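PDB 4CP6: choline binding protein PCPA from Streptococcus pneumoniae, which is a pneumococcal vaccine antigen with a leucine-rich repeat domain, and probably attaches to the bacterial surface by binding cell-wall choline. Local coordinates for residues N22-K27 with V38-G43; F81-D86 with G114-T119; Q108-H113 with E132-D137; E151-S156 with E181-L186. One frame throughout, in Å; residues are numbered along the deposited sequence. Where two conformers were deposited one is given.

In the fold
The four contacts run along the N-terminal half of an elongated leucine-rich repeat solenoid. Contact 1 lies farthest out, about 33 Å from the chain's centre, in the hairpin of strands 24-32 and 35-40; contact 4 lies about 8 Å from that centre, and its strand 152-153 belongs to the same mixed sheet as the hairpin. Contact 1 precedes the others in sequence, contacts 2 and 3 have alternating segments, and contact 4 follows. Contacts 2 and 3, with centres about 11 Å apart, touch through backbone at F81 and G111 and at G114 and D137. Contact 3 meets contact 4 through D133 and R134 with T155. V40 packs on F81, consistent with the hairpin capping the solenoid's N-terminal end.

Contact 1 (N22-K27 with V38-G43); sequences NNIKYK and VQVGNG
V40 packs closely against I24 and Y26. Its CG2, anti to the backbone N, lies 3.7 Å from I24 CG2 and 3.8 Å from Y26 CE2, so one methyl fills the angle between isoleucine and tyrosine. V38 CG2 touches the ring nearer its root, 3.9 Å from Y26 CD2. V73 and P61 back this apolar face of the sheet, and F81 packs on V40 from the first turns of the solenoid.

The strands belong to an antiparallel hairpin. Y26 and V40 form a non-hydrogen-bonded pair, while K27 and Q39 form a hydrogen-bonded one: K27 N to Q39 O and Q39 N to K27 O are both 3.0 Å. Just past the strand end, G41 N donates to K25 O at 2.7 Å.

The face of K27 and Q39 is close at its base, K27 CB against Q39 CG, and loosens toward the lysine end. The amide of Q39 turns back to its own segment, NE2 donating to G41 O at 3.1 Å. The extended chain of K27 carries NZ to a water that holds N42 O firmly but the ammonium only weakly. K25 lies alongside N42, yet its NZ bonds to Q20, while N42 OD1 accepts from the backbone at V44 and T45. The hairpin is thus joined by backbone bonds and methyl-on-ring packing, with the lysine charges left at the watery margin.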
# COMPACT_ATOMS: atom_id res chain seq x y z
N ASN A 22 11.09 38.02 -7.74
CA ASN A 22 10.33 38.12 -6.50
C ASN A 22 10.65 36.96 -5.54
O ASN A 22 9.76 36.35 -4.95
CB ASN A 22 8.83 38.28 -6.79
CG ASN A 22 7.97 38.62 -5.59
OD1 ASN A 22 6.87 38.08 -5.43
ND2 ASN A 22 8.44 39.50 -4.72
N ASN A 23 11.95 36.62 -5.43
CA ASN A 23 12.48 35.57 -4.55
C ASN A 23 11.89 34.17 -4.83
O ASN A 23 11.73 33.34 -3.92
CB ASN A 23 12.38 35.96 -3.08
CG ASN A 23 13.41 37.00 -2.71
OD1 ASN A 23 14.58 36.69 -2.43
ND2 ASN A 23 13.04 38.26 -2.78
N ILE A 24 11.61 33.91 -6.11
CA ILE A 24 11.21 32.59 -6.60
C ILE A 24 12.19 32.29 -7.73
O ILE A 24 12.33 33.10 -8.67
CB ILE A 24 9.73 32.50 -7.06
CG1 ILE A 24 8.76 32.79 -5.89
CG2 ILE A 24 9.44 31.10 -7.69
CD1 ILE A 24 7.24 32.80 -6.23
N LYS A 25 12.84 31.12 -7.68
CA LYS A 25 13.74 30.69 -8.74
C LYS A 25 12.97 29.83 -9.73
O LYS A 25 12.13 29.02 -9.32
CB LYS A 25 14.91 29.87 -8.17
CG LYS A 25 15.87 30.72 -7.36
CD LYS A 25 16.95 29.87 -6.70
CE LYS A 25 18.00 30.69 -5.97
NZ LYS A 25 17.41 31.44 -4.82
N TYR A 26 13.28 30.00 -11.01
CA TYR A 26 12.73 29.25 -12.14
C TYR A 26 13.89 28.72 -12.96
O TYR A 26 14.90 29.42 -13.12
CB TYR A 26 11.86 30.15 -13.02
CG TYR A 26 10.72 30.79 -12.29
CD1 TYR A 26 10.89 32.00 -11.62
CD2 TYR A 26 9.45 30.22 -12.29
CE1 TYR A 26 9.83 32.62 -10.97
CE2 TYR A 26 8.39 30.81 -11.61
CZ TYR A 26 8.58 32.03 -10.98
OH TYR A 26 7.52 32.61 -10.31
N LYS A 27 13.76 27.51 -13.50
CA LYS A 27 14.83 26.96 -14.32
C LYS A 27 14.32 26.71 -15.72
O LYS A 27 13.27 26.11 -15.88
CB LYS A 27 15.40 25.68 -13.66
CG LYS A 27 16.55 25.04 -14.39
CD LYS A 27 17.12 23.89 -13.60
CE LYS A 27 18.22 23.20 -14.36
NZ LYS A 27 19.00 22.30 -13.48
N VAL A 38 9.59 27.19 -18.35
CA VAL A 38 10.35 27.02 -17.12
C VAL A 38 9.64 26.08 -16.14
O VAL A 38 8.42 25.93 -16.18
CB VAL A 38 10.62 28.37 -16.37
CG1 VAL A 38 11.62 29.25 -17.11
CG2 VAL A 38 9.34 29.14 -16.06
N GLN A 39 10.43 25.49 -15.24
CA GLN A 39 9.91 24.86 -14.04
C GLN A 39 10.02 25.92 -12.93
O GLN A 39 10.95 26.74 -12.93
CB GLN A 39 10.69 23.60 -13.62
CG GLN A 39 12.16 23.86 -13.29
CD GLN A 39 12.89 22.58 -12.97
OE1 GLN A 39 12.72 21.57 -13.65
NE2 GLN A 39 13.73 22.63 -11.96
N VAL A 40 9.05 25.92 -12.00
CA VAL A 40 9.08 26.76 -10.81
C VAL A 40 9.85 25.98 -9.76
O VAL A 40 9.49 24.83 -9.45
CB VAL A 40 7.69 27.29 -10.34
CG1 VAL A 40 6.68 26.15 -10.17
CG2 VAL A 40 7.81 28.11 -9.07
N GLY A 41 10.96 26.55 -9.31
CA GLY A 41 11.87 25.96 -8.35
C GLY A 41 13.12 25.50 -9.07
O GLY A 41 13.07 25.12 -10.24
N ASN A 42 14.28 25.53 -8.36
CA ASN A 42 15.54 25.08 -8.98
C ASN A 42 15.69 23.56 -8.99
O ASN A 42 16.65 23.05 -9.57
CB ASN A 42 16.76 25.76 -8.28
CG ASN A 42 16.90 25.41 -6.81
OD1 ASN A 42 16.24 24.49 -6.28
ND2 ASN A 42 17.76 26.12 -6.10
N GLY A 43 14.74 22.84 -8.36
CA GLY A 43 14.72 21.38 -8.30
C GLY A 43 15.52 20.79 -7.14
O GLY A 43 15.66 19.56 -7.04
O HOH W 1 19.26 23.66 -10.29

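Contact 2 (F81-D86 with G114-T119); sequences FSYYPD and GSKAKT
Over one face of the Y83 ring lies the aliphatic chain of K116: CD sits 3.6 Å from the ring centroid and 16° off its normal, a CH-pi contact displaced toward the CD1-CE1 rim. K116 CG follows it in, and the chain bends only beyond CG, with chi3 at 66° placing CE. G114 O reaches the same ring obliquely and stands 3.4 Å from Y83 CB. Y83 has CG anti to its backbone N (chi1 170°), which sets that atom on the side of K116, 3.8 Å from K116 CG. The other two rings of this segment serve different neighbours: F81 turns to I60 and V40, and Y84 stacks on H113.

G114-T119 is a loop of the leucine-rich repeat solenoid, leading into strand 119-122, and F81-D86 is a loop packed beside it, coming after strand 69-76. They draw close at G114, which has no side chain to stand between its CA and Y83 O, 4.1 Å apart. With no direct hydrogen bond between the segments, the polar link is indirect: Y94 OH bonds to both F81 O and S115 OG.

S115 OG also accepts from A117 N at 3.2 Å, making an ST turn around K116. K118 then folds back on the same turn, its NZ 2.9 Å from K116 O and salt-bridged to E140.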
# COMPACT_ATOMS: atom_id res chain seq x y z
N PHE A 81 7.66 23.21 -3.67
CA PHE A 81 6.69 23.58 -2.65
C PHE A 81 6.69 22.56 -1.51
O PHE A 81 5.67 22.28 -0.88
CB PHE A 81 5.31 23.86 -3.25
CG PHE A 81 5.39 25.03 -4.20
CD1 PHE A 81 5.64 26.33 -3.73
CD2 PHE A 81 5.28 24.84 -5.56
CE1 PHE A 81 5.76 27.40 -4.61
CE2 PHE A 81 5.41 25.92 -6.45
CZ PHE A 81 5.66 27.19 -5.97
N SER A 82 7.88 22.02 -1.24
CA SER A 82 7.98 21.11 -0.12
C SER A 82 8.09 21.90 1.18
O SER A 82 8.56 23.06 1.19
CB SER A 82 9.19 20.19 -0.27
OG SER A 82 10.36 20.97 -0.28
N TYR A 83 7.67 21.28 2.25
CA TYR A 83 7.75 21.87 3.57
C TYR A 83 8.70 21.01 4.34
O TYR A 83 8.49 19.79 4.47
CB TYR A 83 6.38 21.96 4.27
CG TYR A 83 6.54 22.35 5.72
CD1 TYR A 83 6.67 23.69 6.10
CD2 TYR A 83 6.79 21.38 6.70
CE1 TYR A 83 6.91 24.05 7.43
CE2 TYR A 83 7.12 21.73 8.01
CZ TYR A 83 7.16 23.06 8.37
OH TYR A 83 7.45 23.40 9.68
N TYR A 84 9.73 21.67 4.89
CA TYR A 84 10.70 21.05 5.77
C TYR A 84 10.94 21.93 6.97
O TYR A 84 11.09 23.15 6.84
CB TYR A 84 12.04 20.82 5.08
CG TYR A 84 11.98 19.79 3.99
CD1 TYR A 84 12.05 18.43 4.29
CD2 TYR A 84 11.96 20.16 2.65
CE1 TYR A 84 12.01 17.46 3.29
CE2 TYR A 84 11.95 19.21 1.64
CZ TYR A 84 11.95 17.86 1.96
OH TYR A 84 11.92 16.94 0.95
N PRO A 85 11.08 21.32 8.14
CA PRO A 85 11.47 22.09 9.32
C PRO A 85 12.93 22.53 9.19
O PRO A 85 13.71 21.96 8.40
CB PRO A 85 11.31 21.10 10.47
CG PRO A 85 11.51 19.74 9.83
CD PRO A 85 11.01 19.87 8.42
N ASP A 86 13.30 23.56 9.96
CA ASP A 86 14.65 24.08 9.95
C ASP A 86 15.38 23.55 11.18
O ASP A 86 14.76 23.35 12.23
CB ASP A 86 14.59 25.61 10.02
CG ASP A 86 15.92 26.23 9.71
OD1 ASP A 86 16.26 26.34 8.51
OD2 ASP A 86 16.65 26.57 10.67
N GLY A 114 5.51 16.96 2.09
CA GLY A 114 5.19 17.51 3.41
C GLY A 114 4.36 18.77 3.40
O GLY A 114 4.21 19.40 4.46
N SER A 115 3.80 19.15 2.25
CA SER A 115 3.04 20.39 2.13
C SER A 115 2.07 20.62 3.26
O SER A 115 1.29 19.75 3.61
CB SER A 115 2.30 20.43 0.80
OG SER A 115 1.54 21.63 0.66
N LYS A 116 2.06 21.84 3.81
CA LYS A 116 1.11 22.19 4.86
C LYS A 116 -0.19 22.76 4.28
O LYS A 116 -1.10 23.09 5.05
CB LYS A 116 1.73 23.21 5.81
CG LYS A 116 2.83 22.59 6.65
CD LYS A 116 3.38 23.62 7.61
CE LYS A 116 2.40 24.08 8.66
NZ LYS A 116 3.05 24.99 9.64
N ALA A 117 -0.31 22.83 2.94
CA ALA A 117 -1.55 23.32 2.33
C ALA A 117 -2.69 22.31 2.62
O ALA A 117 -2.53 21.08 2.45
CB ALA A 117 -1.37 23.48 0.83
N LYS A 118 -3.82 22.83 3.09
CA LYS A 118 -4.97 21.97 3.40
C LYS A 118 -5.72 21.62 2.13
O LYS A 118 -6.40 20.59 2.06
CB LYS A 118 -5.92 22.67 4.38
CG LYS A 118 -5.26 23.16 5.67
CD LYS A 118 -5.00 22.07 6.67
CE LYS A 118 -4.07 22.51 7.78
NZ LYS A 118 -2.63 22.35 7.40
N THR A 119 -5.60 22.47 1.12
CA THR A 119 -6.16 22.18 -0.18
C THR A 119 -5.26 22.66 -1.29
O THR A 119 -4.43 23.55 -1.11
CB THR A 119 -7.59 22.67 -0.34
OG1 THR A 119 -8.13 22.04 -1.52
CG2 THR A 119 -7.69 24.20 -0.37

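Contact 3 (Q108-H113 with E132-D137); sequences QKKGFH and EDRAFD
K110 N donates to D133 O at 3.0 Å, and F112 N to A135 O at 2.7 Å; these two bonds hold one loop upon the next. Weaker CA-H...O contacts run beside them, from K109 to D133 O and from K110 to R134 O.

Aromatic packing comes next. The rings of F112 and F136 run alongside each other with planes 11° apart and centroids at 4.8 Å, offset so that little of one ring lies over the other. Between the rings the closest approach is oblique, F112 CG to F136 CE1 at 3.5 Å. F158 meets F136 in nearly parallel fashion too, so phenylalanines line up from turn to turn inside the solenoid. The backbones match as well: Q108-G111 and E132-A135 are both type II turns following short strands that pair in parallel within the mixed sheet, the stacked repetition expected of BspA-type leucine-rich repeats.

Polar side chains gather around D137. H113 ND1 donates to D137 OD1 at 2.7 Å, approaching from above the carboxylate plane, with the imidazole turned 68° from it. Opposite charge comes from R134, whose NH1 makes a salt bridge to D137 OD2 at 2.9 Å on its anti side. A water donates to the same D137 OD2 at 2.7 Å and accepts from K110 NZ at 2.9 Å. The aliphatic parts of K110 and R134 run alongside each other, and the nearby carboxylate of D137 probably eases the repulsion of their charges.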
# COMPACT_ATOMS: atom_id res chain seq x y z
N GLN A 108 6.79 17.41 -10.61
CA GLN A 108 7.95 16.53 -10.46
C GLN A 108 7.95 15.84 -9.09
O GLN A 108 7.19 16.20 -8.18
CB GLN A 108 9.24 17.33 -10.65
CG GLN A 108 9.42 17.80 -12.09
CD GLN A 108 10.59 18.74 -12.28
OE1 GLN A 108 10.65 19.53 -13.27
NE2 GLN A 108 11.52 18.71 -11.36
N LYS A 109 8.84 14.84 -8.95
CA LYS A 109 8.91 14.08 -7.70
C LYS A 109 9.09 15.00 -6.50
O LYS A 109 9.87 15.96 -6.57
CB LYS A 109 10.03 13.02 -7.71
CG LYS A 109 11.40 13.55 -8.06
CD LYS A 109 12.40 12.40 -8.20
CE LYS A 109 13.79 12.98 -8.34
NZ LYS A 109 14.84 11.94 -8.17
N LYS A 110 8.34 14.75 -5.43
CA LYS A 110 8.45 15.55 -4.20
C LYS A 110 8.19 17.04 -4.44
O LYS A 110 8.62 17.87 -3.63
CB LYS A 110 9.82 15.30 -3.53
CG LYS A 110 9.88 13.88 -2.97
CD LYS A 110 11.08 13.62 -2.12
CE LYS A 110 10.86 12.30 -1.43
NZ LYS A 110 11.94 12.03 -0.43
N GLY A 111 7.40 17.39 -5.47
CA GLY A 111 7.12 18.82 -5.70
C GLY A 111 6.43 19.49 -4.53
O GLY A 111 6.63 20.69 -4.30
N PHE A 112 5.61 18.74 -3.76
CA PHE A 112 4.85 19.25 -2.61
C PHE A 112 5.08 18.35 -1.39
O PHE A 112 4.20 18.22 -0.54
CB PHE A 112 3.35 19.33 -2.94
CG PHE A 112 2.98 20.33 -4.01
CD1 PHE A 112 3.08 20.00 -5.36
CD2 PHE A 112 2.49 21.58 -3.68
CE1 PHE A 112 2.67 20.90 -6.35
CE2 PHE A 112 2.13 22.49 -4.66
CZ PHE A 112 2.23 22.16 -5.99
N HIS A 113 6.30 17.76 -1.27
CA HIS A 113 6.56 16.89 -0.13
C HIS A 113 6.22 17.62 1.19
O HIS A 113 6.70 18.75 1.39
CB HIS A 113 8.03 16.43 -0.10
CG HIS A 113 8.39 15.90 1.25
ND1 HIS A 113 8.19 14.59 1.59
CD2 HIS A 113 8.83 16.57 2.35
CE1 HIS A 113 8.50 14.49 2.88
NE2 HIS A 113 8.91 15.66 3.36
N GLU A 132 4.30 13.09 -10.34
CA GLU A 132 5.38 12.13 -10.17
C GLU A 132 5.52 11.66 -8.73
O GLU A 132 4.76 12.06 -7.85
CB GLU A 132 6.68 12.68 -10.77
CG GLU A 132 6.69 12.60 -12.30
CD GLU A 132 6.75 11.19 -12.86
OE1 GLU A 132 7.13 10.27 -12.11
OE2 GLU A 132 6.47 11.03 -14.07
N ASP A 133 6.47 10.73 -8.52
CA ASP A 133 6.62 10.04 -7.27
C ASP A 133 6.66 10.93 -6.06
O ASP A 133 7.34 11.95 -6.06
CB ASP A 133 7.88 9.17 -7.27
CG ASP A 133 7.95 8.16 -8.40
OD1 ASP A 133 6.94 7.98 -9.12
OD2 ASP A 133 8.95 7.42 -8.46
N ARG A 134 5.92 10.54 -5.02
CA ARG A 134 5.97 11.24 -3.73
C ARG A 134 5.68 12.74 -3.83
O ARG A 134 6.14 13.52 -2.98
CB ARG A 134 7.32 10.96 -3.02
CG ARG A 134 7.45 9.49 -2.66
CD ARG A 134 8.71 9.16 -1.88
NE ARG A 134 8.70 7.75 -1.44
CZ ARG A 134 8.09 7.31 -0.33
NH1 ARG A 134 7.47 8.17 0.49
NH2 ARG A 134 8.11 6.02 -0.01
N ALA A 135 4.90 13.15 -4.83
CA ALA A 135 4.64 14.59 -4.96
C ALA A 135 3.99 15.20 -3.72
O ALA A 135 4.29 16.36 -3.40
CB ALA A 135 3.78 14.86 -6.17
N PHE A 136 3.14 14.45 -3.02
CA PHE A 136 2.42 14.94 -1.86
C PHE A 136 2.63 13.99 -0.69
O PHE A 136 1.76 13.93 0.19
CB PHE A 136 0.92 15.07 -2.17
CG PHE A 136 0.59 16.09 -3.23
CD1 PHE A 136 0.39 17.42 -2.89
CD2 PHE A 136 0.53 15.73 -4.58
CE1 PHE A 136 0.07 18.37 -3.86
CE2 PHE A 136 0.22 16.69 -5.56
CZ PHE A 136 0.02 18.00 -5.18
N ASP A 137 3.79 13.30 -0.61
CA ASP A 137 3.93 12.41 0.53
C ASP A 137 4.07 13.20 1.83
O ASP A 137 4.63 14.30 1.85
CB ASP A 137 5.03 11.35 0.35
CG ASP A 137 6.45 11.85 0.34
OD1 ASP A 137 6.66 13.04 0.05
OD2 ASP A 137 7.36 11.03 0.62
O HOH W 2 9.84 11.45 1.50

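Contact 4 (E151-S156 with E181-L186); sequences EYIGTS and EAFANL
I153 opens the contact with two branches. Its CG2 rests 3.9 Å from A182 CB, while CD1, held out by a chi2 of 176°, approaches F183 CZ more loosely at 4.5 Å. This isoleucine stands on strand 152-153, whose backbone bonds on to L177 of the parallel neighbour strand 177-178 in the leucine-rich repeats. The next residue, G154, adds its carbonyl: O lies 3.9 Å from A182 CB, so that methyl is touched by both side chain and backbone. T155 looks elsewhere, with OG1 bonded to S179 and its N to D133 OD1 of the preceding turn.

At S156 the chain turns with a positive phi, and its CA points a nearly straight C-H at E181 O, 3.3 Å away with 166° at the hydrogen. The same carbonyl accepts from A184 N at 3.2 Å, closing the type I turn E181-A184. S156 OG touches E181 CB at 3.6 Å, and a water bridges the two side chains, 2.7 Å from S156 OG and 2.7 Å from E181 OE1, to which it donates. The pairing therefore rests on apolar contacts and one CA-H...O interaction inside, with water mediating the polar link of the serine and the carboxylate.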
# COMPACT_ATOMS: atom_id res chain seq x y z
N GLU A 151 -3.27 11.89 -16.22
CA GLU A 151 -3.18 10.53 -16.75
C GLU A 151 -2.39 9.56 -15.87
O GLU A 151 -2.56 8.34 -16.02
CB GLU A 151 -2.50 10.55 -18.12
CG GLU A 151 -3.31 11.31 -19.16
CD GLU A 151 -2.71 11.32 -20.56
OE1 GLU A 151 -1.87 10.45 -20.86
OE2 GLU A 151 -3.11 12.20 -21.36
N TYR A 152 -1.47 10.08 -15.03
CA TYR A 152 -0.54 9.24 -14.31
C TYR A 152 -0.34 9.77 -12.91
O TYR A 152 -0.06 10.96 -12.72
CB TYR A 152 0.82 9.34 -15.06
CG TYR A 152 1.94 8.58 -14.39
CD1 TYR A 152 2.13 7.23 -14.62
CD2 TYR A 152 2.83 9.23 -13.52
CE1 TYR A 152 3.14 6.52 -13.97
CE2 TYR A 152 3.84 8.53 -12.87
CZ TYR A 152 3.99 7.18 -13.10
OH TYR A 152 4.98 6.52 -12.43
N ILE A 153 -0.41 8.88 -11.91
CA ILE A 153 -0.08 9.20 -10.51
C ILE A 153 1.08 8.30 -10.12
O ILE A 153 0.96 7.07 -10.22
CB ILE A 153 -1.28 8.99 -9.58
CG1 ILE A 153 -2.39 10.01 -9.91
CG2 ILE A 153 -0.83 9.05 -8.09
CD1 ILE A 153 -3.67 9.80 -9.08
N GLY A 154 2.20 8.90 -9.73
CA GLY A 154 3.42 8.20 -9.37
C GLY A 154 3.43 7.48 -8.03
O GLY A 154 2.49 7.55 -7.26
N THR A 155 4.55 6.76 -7.80
CA THR A 155 4.74 5.93 -6.63
C THR A 155 4.62 6.74 -5.37
O THR A 155 5.22 7.81 -5.26
CB THR A 155 6.07 5.24 -6.73
OG1 THR A 155 6.01 4.36 -7.86
CG2 THR A 155 6.43 4.44 -5.48
N SER A 156 3.83 6.25 -4.41
CA SER A 156 3.70 6.88 -3.10
C SER A 156 3.29 8.35 -3.21
O SER A 156 3.60 9.14 -2.30
CB SER A 156 5.02 6.73 -2.33
OG SER A 156 5.23 5.36 -2.04
N GLU A 181 1.73 2.01 -3.99
CA GLU A 181 1.57 2.72 -2.71
C GLU A 181 1.11 4.16 -2.84
O GLU A 181 1.30 4.93 -1.89
CB GLU A 181 2.87 2.63 -1.88
CG GLU A 181 3.24 1.18 -1.60
CD GLU A 181 4.33 0.91 -0.59
OE1 GLU A 181 4.64 1.83 0.19
OE2 GLU A 181 4.76 -0.27 -0.48
N ALA A 182 0.42 4.51 -3.93
CA ALA A 182 0.01 5.92 -4.07
C ALA A 182 -0.91 6.39 -2.95
O ALA A 182 -0.90 7.59 -2.63
CB ALA A 182 -0.64 6.16 -5.41
N PHE A 183 -1.72 5.47 -2.40
CA PHE A 183 -2.70 5.80 -1.36
C PHE A 183 -2.41 5.04 -0.09
O PHE A 183 -3.34 4.60 0.61
CB PHE A 183 -4.13 5.48 -1.88
CG PHE A 183 -4.49 6.15 -3.19
CD1 PHE A 183 -4.26 7.50 -3.39
CD2 PHE A 183 -5.07 5.41 -4.22
CE1 PHE A 183 -4.55 8.10 -4.63
CE2 PHE A 183 -5.41 6.03 -5.44
CZ PHE A 183 -5.13 7.36 -5.63
N ALA A 184 -1.11 4.89 0.22
CA ALA A 184 -0.65 4.15 1.39
C ALA A 184 -0.57 5.05 2.63
O ALA A 184 -0.47 6.29 2.53
CB ALA A 184 0.73 3.58 1.09
N ASN A 185 -0.62 4.42 3.82
CA ASN A 185 -0.45 5.13 5.11
C ASN A 185 -1.44 6.24 5.33
O ASN A 185 -1.09 7.28 5.95
CB ASN A 185 1.00 5.67 5.26
CG ASN A 185 2.01 4.59 5.10
OD1 ASN A 185 2.19 3.76 5.99
ND2 ASN A 185 2.66 4.53 3.92
N LEU A 186 -2.68 6.07 4.84
CA LEU A 186 -3.71 7.08 5.05
C LEU A 186 -4.54 6.77 6.28
O LEU A 186 -4.73 5.61 6.62
CB LEU A 186 -4.61 7.23 3.84
CG LEU A 186 -3.91 7.52 2.49
CD1 LEU A 186 -4.92 7.61 1.32
CD2 LEU A 186 -3.01 8.75 2.53
O HOH W 3 4.68 4.55 0.48